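Local structure of VIN1 (Oscarella pearsei, 6BFI) at residues A272-Q277 with V295-S300; H276-A281 with V355-L360; D326-E331 with H351-K356. The protein binds actin filaments and may take part in cell-cell adhesion, as a sponge member of the vinculin/alpha-catenin family. All coordinates share one frame; numbering follows the deposited sequence.

Contact 1 (A272-Q277 with V295-S300); sequences AHMFHQ and VRKCIS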
# COMPACT_ATOMS: atom_id res chain seq x y z
N ALA A 272 -5.26 -12.96 -8.68
CA ALA A 272 -5.96 -12.44 -9.85
C ALA A 272 -5.12 -12.60 -11.11
O ALA A 272 -5.63 -13.04 -12.16
CB ALA A 272 -6.32 -10.97 -9.63
N HIS A 273 -3.83 -12.28 -11.03
CA HIS A 273 -2.96 -12.41 -12.18
C HIS A 273 -2.84 -13.87 -12.62
O HIS A 273 -2.79 -14.16 -13.82
CB HIS A 273 -1.58 -11.84 -11.87
CG HIS A 273 -0.69 -11.70 -13.07
ND1 HIS A 273 0.26 -12.64 -13.40
CD2 HIS A 273 -0.62 -10.74 -14.02
CE1 HIS A 273 0.89 -12.26 -14.50
NE2 HIS A 273 0.37 -11.11 -14.90
N MET A 274 -2.81 -14.79 -11.66
CA MET A 274 -2.77 -16.21 -12.01
C MET A 274 -4.06 -16.65 -12.69
O MET A 274 -4.03 -17.41 -13.67
CB MET A 274 -2.50 -17.04 -10.76
CG MET A 274 -2.36 -18.53 -11.00
SD MET A 274 -2.00 -19.45 -9.50
CE MET A 274 -0.31 -18.94 -9.18
N PHE A 275 -5.21 -16.19 -12.19
CA PHE A 275 -6.49 -16.43 -12.85
C PHE A 275 -6.44 -15.96 -14.30
O PHE A 275 -6.81 -16.70 -15.22
CB PHE A 275 -7.61 -15.72 -12.10
CG PHE A 275 -8.35 -16.59 -11.12
CD1 PHE A 275 -7.89 -16.75 -9.83
CD2 PHE A 275 -9.52 -17.23 -11.49
CE1 PHE A 275 -8.57 -17.54 -8.92
CE2 PHE A 275 -10.21 -18.03 -10.59
CZ PHE A 275 -9.73 -18.18 -9.31
N HIS A 276 -5.97 -14.74 -14.53
CA HIS A 276 -5.99 -14.17 -15.87
C HIS A 276 -5.01 -14.87 -16.79
O HIS A 276 -5.30 -15.08 -17.98
CB HIS A 276 -5.69 -12.67 -15.80
CG HIS A 276 -6.61 -11.92 -14.88
ND1 HIS A 276 -6.39 -10.61 -14.52
CD2 HIS A 276 -7.75 -12.29 -14.25
CE1 HIS A 276 -7.36 -10.21 -13.71
NE2 HIS A 276 -8.19 -11.21 -13.53
N GLN A 277 -3.84 -15.25 -16.27
CA GLN A 277 -2.86 -15.98 -17.07
C GLN A 277 -3.39 -17.36 -17.45
O GLN A 277 -3.16 -17.83 -18.58
CB GLN A 277 -1.55 -16.11 -16.30
CG GLN A 277 -0.78 -14.81 -16.15
CD GLN A 277 0.11 -14.52 -17.34
OE1 GLN A 277 0.94 -15.34 -17.72
NE2 GLN A 277 -0.05 -13.34 -17.94
N VAL A 295 -4.46 -23.63 -13.19
CA VAL A 295 -5.91 -23.80 -13.13
C VAL A 295 -6.31 -24.50 -11.84
O VAL A 295 -7.29 -24.12 -11.18
CB VAL A 295 -6.41 -24.57 -14.37
CG1 VAL A 295 -7.88 -24.91 -14.22
CG2 VAL A 295 -6.17 -23.77 -15.63
N ARG A 296 -5.55 -25.53 -11.44
CA ARG A 296 -5.86 -26.24 -10.20
C ARG A 296 -5.67 -25.33 -8.99
O ARG A 296 -6.44 -25.42 -8.02
CB ARG A 296 -5.00 -27.49 -10.09
CG ARG A 296 -5.43 -28.60 -11.04
CD ARG A 296 -4.68 -29.90 -10.81
NE ARG A 296 -5.39 -31.04 -11.39
CZ ARG A 296 -5.24 -31.46 -12.64
NH1 ARG A 296 -4.40 -30.85 -13.46
NH2 ARG A 296 -5.94 -32.50 -13.08
N LYS A 297 -4.68 -24.44 -9.03
CA LYS A 297 -4.55 -23.45 -7.97
C LYS A 297 -5.77 -22.53 -7.92
O LYS A 297 -6.24 -22.17 -6.83
CB LYS A 297 -3.27 -22.63 -8.15
CG LYS A 297 -1.99 -23.44 -8.07
CD LYS A 297 -0.78 -22.53 -7.93
CE LYS A 297 0.52 -23.29 -8.14
NZ LYS A 297 0.63 -24.49 -7.26
N CYS A 298 -6.29 -22.15 -9.09
CA CYS A 298 -7.49 -21.31 -9.11
C CYS A 298 -8.69 -22.06 -8.54
O CYS A 298 -9.53 -21.46 -7.86
CB CYS A 298 -7.77 -20.85 -10.54
SG CYS A 298 -6.52 -19.72 -11.19
N ILE A 299 -8.78 -23.36 -8.80
CA ILE A 299 -9.84 -24.17 -8.19
C ILE A 299 -9.68 -24.19 -6.68
O ILE A 299 -10.67 -24.08 -5.93
CB ILE A 299 -9.84 -25.59 -8.79
CG1 ILE A 299 -10.14 -25.53 -10.29
CG2 ILE A 299 -10.85 -26.47 -8.08
CD1 ILE A 299 -10.08 -26.88 -10.98
N SER A 300 -8.44 -24.33 -6.19
CA SER A 300 -8.20 -24.30 -4.75
C SER A 300 -8.62 -22.97 -4.14
O SER A 300 -9.17 -22.94 -3.04
CB SER A 300 -6.73 -24.59 -4.46
OG SER A 300 -6.46 -25.98 -4.52
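The phenyl ring of F275 carries the thiol of C298 on one face: SG sits 3.5 Å above the ring plane, over the centre, with its line to the centroid 13° off the ring normal. This is a Cys sulfur-aromatic contact, and the methylene of the same cysteine shares the face. C298 CB lies 3.7 Å from the F275 ring centroid as a CH-pi contact and approaches the far end of the ring most closely, at 3.5 Å from F275 CZ. The cysteine thus lies along the ring, sulfur near CG and CD1, CB near CZ. Its SG, anti to the carbonyl carbon (chi1 -66°), leans toward the partner helix, where M274 CG adds a looser apolar touch at 4.3 Å from C298 SG. At the outer margin M274 extends its thioether across the aliphatic part of K297, with M274 SD 3.7 Å from K297 CD, while the lysine turns at its last torsion and takes its amine away. Van der Waals, CH-pi and sulfur-aromatic contacts hold the segments together, without polar bonds. They join two successive helices of an antiparallel bundle; the axes of the short segments approach to 9.4 Å, their N-to-C directions 132° apart. Helix 344-375 closes the inner side, its L357, E361 and I364 touching F275. Helix 312-338 covers the far flank of helix 289-306, where V295 meets L329 and I299 meets A322 and L325.

Contact 2 (H276-A281 with V355-L360); sequences HQAQDA and VKLQEL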
# COMPACT_ATOMS: atom_id res chain seq x y z
N HIS A 276 -5.97 -14.74 -14.53
CA HIS A 276 -5.99 -14.17 -15.87
C HIS A 276 -5.01 -14.87 -16.79
O HIS A 276 -5.30 -15.08 -17.98
CB HIS A 276 -5.69 -12.67 -15.80
CG HIS A 276 -6.61 -11.92 -14.88
ND1 HIS A 276 -6.39 -10.61 -14.52
CD2 HIS A 276 -7.75 -12.29 -14.25
CE1 HIS A 276 -7.36 -10.21 -13.71
NE2 HIS A 276 -8.19 -11.21 -13.53
N GLN A 277 -3.84 -15.25 -16.27
CA GLN A 277 -2.86 -15.98 -17.07
C GLN A 277 -3.39 -17.36 -17.45
O GLN A 277 -3.16 -17.83 -18.58
CB GLN A 277 -1.55 -16.11 -16.30
CG GLN A 277 -0.78 -14.81 -16.15
CD GLN A 277 0.11 -14.52 -17.34
OE1 GLN A 277 0.94 -15.34 -17.72
NE2 GLN A 277 -0.05 -13.34 -17.94
N ALA A 278 -4.10 -18.02 -16.53
CA ALA A 278 -4.68 -19.31 -16.85
C ALA A 278 -5.81 -19.17 -17.87
O ALA A 278 -5.96 -20.02 -18.76
CB ALA A 278 -5.18 -19.99 -15.58
N GLN A 279 -6.59 -18.09 -17.77
CA GLN A 279 -7.64 -17.85 -18.75
C GLN A 279 -7.06 -17.59 -20.13
O GLN A 279 -7.56 -18.12 -21.13
CB GLN A 279 -8.51 -16.67 -18.30
CG GLN A 279 -9.34 -16.94 -17.05
CD GLN A 279 -9.78 -15.67 -16.35
OE1 GLN A 279 -9.60 -14.56 -16.86
NE2 GLN A 279 -10.36 -15.82 -15.16
N ASP A 280 -6.00 -16.79 -20.21
CA ASP A 280 -5.41 -16.48 -21.51
C ASP A 280 -4.71 -17.69 -22.11
O ASP A 280 -4.77 -17.91 -23.33
CB ASP A 280 -4.43 -15.31 -21.38
CG ASP A 280 -5.13 -13.97 -21.38
OD1 ASP A 280 -6.37 -13.94 -21.19
OD2 ASP A 280 -4.45 -12.93 -21.57
N ALA A 281 -4.04 -18.50 -21.28
CA ALA A 281 -3.39 -19.69 -21.80
C ALA A 281 -4.40 -20.75 -22.22
O ALA A 281 -4.15 -21.51 -23.16
CB ALA A 281 -2.42 -20.27 -20.78
N VAL A 355 -13.59 -20.02 -20.15
CA VAL A 355 -14.84 -19.34 -19.82
C VAL A 355 -15.30 -19.72 -18.42
O VAL A 355 -15.70 -18.86 -17.62
CB VAL A 355 -15.91 -19.66 -20.88
CG1 VAL A 355 -17.21 -18.93 -20.57
CG2 VAL A 355 -15.41 -19.28 -22.26
N LYS A 356 -15.24 -21.01 -18.08
CA LYS A 356 -15.63 -21.45 -16.75
C LYS A 356 -14.73 -20.86 -15.67
O LYS A 356 -15.18 -20.64 -14.54
CB LYS A 356 -15.63 -22.98 -16.67
CG LYS A 356 -16.70 -23.63 -17.53
CD LYS A 356 -18.06 -23.03 -17.23
CE LYS A 356 -19.13 -23.56 -18.17
NZ LYS A 356 -20.42 -22.86 -17.96
N LEU A 357 -13.46 -20.61 -15.99
CA LEU A 357 -12.57 -19.99 -15.02
C LEU A 357 -12.93 -18.53 -14.80
O LEU A 357 -12.88 -18.04 -13.66
CB LEU A 357 -11.12 -20.14 -15.48
CG LEU A 357 -10.04 -20.04 -14.40
CD1 LEU A 357 -10.43 -20.86 -13.19
CD2 LEU A 357 -8.71 -20.51 -14.96
N GLN A 358 -13.32 -17.83 -15.87
CA GLN A 358 -13.85 -16.48 -15.70
C GLN A 358 -15.11 -16.47 -14.84
O GLN A 358 -15.28 -15.61 -13.98
CB GLN A 358 -14.13 -15.85 -17.06
CG GLN A 358 -13.00 -15.01 -17.60
CD GLN A 358 -13.45 -14.07 -18.70
OE1 GLN A 358 -14.46 -14.32 -19.37
NE2 GLN A 358 -12.72 -12.98 -18.89
N GLU A 359 -16.01 -17.43 -15.07
CA GLU A 359 -17.24 -17.49 -14.29
C GLU A 359 -16.95 -17.81 -12.82
O GLU A 359 -17.62 -17.30 -11.92
CB GLU A 359 -18.21 -18.50 -14.89
CG GLU A 359 -18.77 -18.07 -16.24
CD GLU A 359 -19.62 -19.14 -16.90
OE1 GLU A 359 -19.91 -20.18 -16.25
OE2 GLU A 359 -20.01 -18.95 -18.07
N LEU A 360 -15.95 -18.66 -12.57
CA LEU A 360 -15.55 -18.94 -11.20
C LEU A 360 -15.00 -17.68 -10.53
O LEU A 360 -15.34 -17.39 -9.37
CB LEU A 360 -14.51 -20.06 -11.16
CG LEU A 360 -13.90 -20.37 -9.79
CD1 LEU A 360 -14.99 -20.72 -8.78
CD2 LEU A 360 -12.89 -21.49 -9.89
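A278 and Q279 meet L357 and Q358 where the first and last helices of an antiparallel four-helix bundle close, the segment axes coming within 9.3 Å, their N-to-C directions 158° apart. A278 CB sits 3.6 Å from L357 CD2. Beside it the stem of Q279 passes over the same leucine, Q279 CG standing 4.0 Å from L357 CB. L357 has CG anti to the backbone N (chi1 -158°), which brings CD2 to A278, while CD1 goes to F275 and C298. Farther out, the extended Q279 chain runs at nearly a right angle to Q358, the amides turned 80° apart; Q279 OE1 lies 3.5 Å from Q358 CG, and Q279 NE2 lies against the Q358 backbone. What fixes the buried Q279 amide is E361, one turn beyond L357, whose OE1 is hydrogen-bonded to Q279 NE2 and whose OE2 is bonded to H276 NE2. A leucine in place of Q279, lacking the amide, would probably leave E361 OE1 without this mate and its carboxylate freer to turn. Loop residue R621 forms a salt bridge with D280. Farther round helix 344-375, K356 NZ makes a 3.2 Å salt bridge with E359 OE1, on the syn side but tilted from the carboxylate plane.

Contact 3 (D326-E331 with H351-K356); sequences DQILKE and HAAAVK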
# COMPACT_ATOMS: atom_id res chain seq x y z
N ASP A 326 -12.77 -29.29 -12.47
CA ASP A 326 -11.95 -30.48 -12.31
C ASP A 326 -12.33 -31.55 -13.33
O ASP A 326 -11.45 -32.22 -13.90
CB ASP A 326 -12.07 -31.03 -10.89
CG ASP A 326 -10.87 -30.70 -10.03
OD1 ASP A 326 -9.74 -30.67 -10.56
OD2 ASP A 326 -11.06 -30.46 -8.81
N GLN A 327 -13.63 -31.73 -13.58
CA GLN A 327 -14.06 -32.69 -14.58
C GLN A 327 -13.55 -32.31 -15.97
O GLN A 327 -13.05 -33.17 -16.71
CB GLN A 327 -15.59 -32.80 -14.58
CG GLN A 327 -16.13 -33.88 -15.50
CD GLN A 327 -15.76 -35.28 -15.04
OE1 GLN A 327 -15.46 -35.51 -13.87
NE2 GLN A 327 -15.78 -36.23 -15.98
N ILE A 328 -13.66 -31.03 -16.33
CA ILE A 328 -13.13 -30.58 -17.61
C ILE A 328 -11.63 -30.85 -17.70
O ILE A 328 -11.11 -31.21 -18.76
CB ILE A 328 -13.45 -29.09 -17.83
CG1 ILE A 328 -14.96 -28.88 -17.96
CG2 ILE A 328 -12.74 -28.56 -19.06
CD1 ILE A 328 -15.36 -27.46 -18.33
N LEU A 329 -10.92 -30.68 -16.58
CA LEU A 329 -9.49 -30.95 -16.57
C LEU A 329 -9.20 -32.43 -16.82
O LEU A 329 -8.29 -32.77 -17.59
CB LEU A 329 -8.87 -30.50 -15.25
CG LEU A 329 -8.16 -29.14 -15.29
CD1 LEU A 329 -9.07 -28.06 -15.85
CD2 LEU A 329 -7.65 -28.76 -13.90
N LYS A 330 -9.96 -33.32 -16.18
CA LYS A 330 -9.78 -34.74 -16.42
C LYS A 330 -10.05 -35.09 -17.88
O LYS A 330 -9.32 -35.89 -18.48
CB LYS A 330 -10.70 -35.55 -15.50
CG LYS A 330 -10.46 -35.29 -14.02
CD LYS A 330 -11.71 -35.53 -13.20
CE LYS A 330 -11.54 -35.02 -11.77
NZ LYS A 330 -12.81 -35.09 -11.00
N GLU A 331 -11.08 -34.48 -18.47
CA GLU A 331 -11.38 -34.72 -19.88
C GLU A 331 -10.24 -34.23 -20.78
O GLU A 331 -9.86 -34.91 -21.74
CB GLU A 331 -12.69 -34.04 -20.26
CG GLU A 331 -13.92 -34.66 -19.61
CD GLU A 331 -15.20 -33.92 -19.93
OE1 GLU A 331 -15.27 -32.70 -19.67
OE2 GLU A 331 -16.14 -34.56 -20.45
N HIS A 351 -10.92 -23.76 -24.29
CA HIS A 351 -11.57 -22.45 -24.30
C HIS A 351 -12.79 -22.44 -23.39
O HIS A 351 -13.03 -21.47 -22.67
CB HIS A 351 -11.94 -22.07 -25.73
CG HIS A 351 -12.38 -20.65 -25.88
ND1 HIS A 351 -13.64 -20.21 -25.53
CD2 HIS A 351 -11.73 -19.56 -26.37
CE1 HIS A 351 -13.74 -18.92 -25.77
NE2 HIS A 351 -12.60 -18.50 -26.28
N ALA A 352 -13.58 -23.53 -23.42
CA ALA A 352 -14.70 -23.64 -22.49
C ALA A 352 -14.21 -23.63 -21.05
O ALA A 352 -14.86 -23.03 -20.17
CB ALA A 352 -15.49 -24.92 -22.78
N ALA A 353 -13.08 -24.28 -20.77
CA ALA A 353 -12.50 -24.22 -19.44
C ALA A 353 -12.11 -22.79 -19.07
O ALA A 353 -12.26 -22.37 -17.92
CB ALA A 353 -11.29 -25.14 -19.34
N ALA A 354 -11.61 -22.03 -20.04
CA ALA A 354 -11.27 -20.63 -19.79
C ALA A 354 -12.50 -19.83 -19.40
O ALA A 354 -12.48 -19.06 -18.43
CB ALA A 354 -10.59 -20.02 -21.02
N VAL A 355 -13.59 -20.02 -20.15
CA VAL A 355 -14.84 -19.34 -19.82
C VAL A 355 -15.30 -19.72 -18.42
O VAL A 355 -15.70 -18.86 -17.62
CB VAL A 355 -15.91 -19.66 -20.88
CG1 VAL A 355 -17.21 -18.93 -20.57
CG2 VAL A 355 -15.41 -19.28 -22.26
N LYS A 356 -15.24 -21.01 -18.08
CA LYS A 356 -15.63 -21.45 -16.75
C LYS A 356 -14.73 -20.86 -15.67
O LYS A 356 -15.18 -20.64 -14.54
CB LYS A 356 -15.63 -22.98 -16.67
CG LYS A 356 -16.70 -23.63 -17.53
CD LYS A 356 -18.06 -23.03 -17.23
CE LYS A 356 -19.13 -23.56 -18.17
NZ LYS A 356 -20.42 -22.86 -17.96
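I328 sets its CG2 methyl on A353 and its CD1 methyl on CG of K356, and these two overlaps make up the contact. The CG2 methyl does the closer work: I328 CG2 is 3.7 Å from A353 CB, methyl against methyl, with CG2 anti to the backbone N, on a CB that already points at helix 344-375. The other branch, with CG1 anti to the carbonyl carbon (chi1 -66°), is fully extended and brings its terminal methyl to the lysine, I328 CD1 to K356 CG being 4.1 Å. There the isoleucine crosses the K356 chain at about a right angle. A bend at chi2 (-52°) turns the lysine chain away beyond CG, toward the salt bridge of its NZ with E359. The CA atoms of I328 and A353 are 6.6 Å apart. The interface is small and purely apolar, formed by consecutive helices of the bundle that run in roughly opposite directions. L349, just before H351, continues the line by touching both I328 and E331. Inward, helix 312-338 packs on helix 289-306, with L329 on V295 and R296 and a salt bridge from D326 to R303 of that helix, whereas helix 344-375 packs on helix 268-283, where A353 and A354 rest on L282.

Overall arrangement
The three contacts are faces of one antiparallel four-helix bundle, helices 268-283, 289-306, 312-338 and 344-375, all on the same side of the chain's centre. Contacts 1 and 2 share helix 268-283, and their centres are 7 Å apart; L357 CD1 bridges them, 3.8 Å from both C298 CB and F275 CE2. Contacts 2 and 3 share helix 344-375, with centres 10 Å apart, and Q279 O meets A354 CB at 3.6 Å. Contacts 1 and 3 lie 13 Å apart, centre to centre, joined where R296 CG packs on L329 CD2 at 3.6 Å. The centres of contacts 1, 2 and 3 lie about 23, 27 and 35 Å from the centre of the chain.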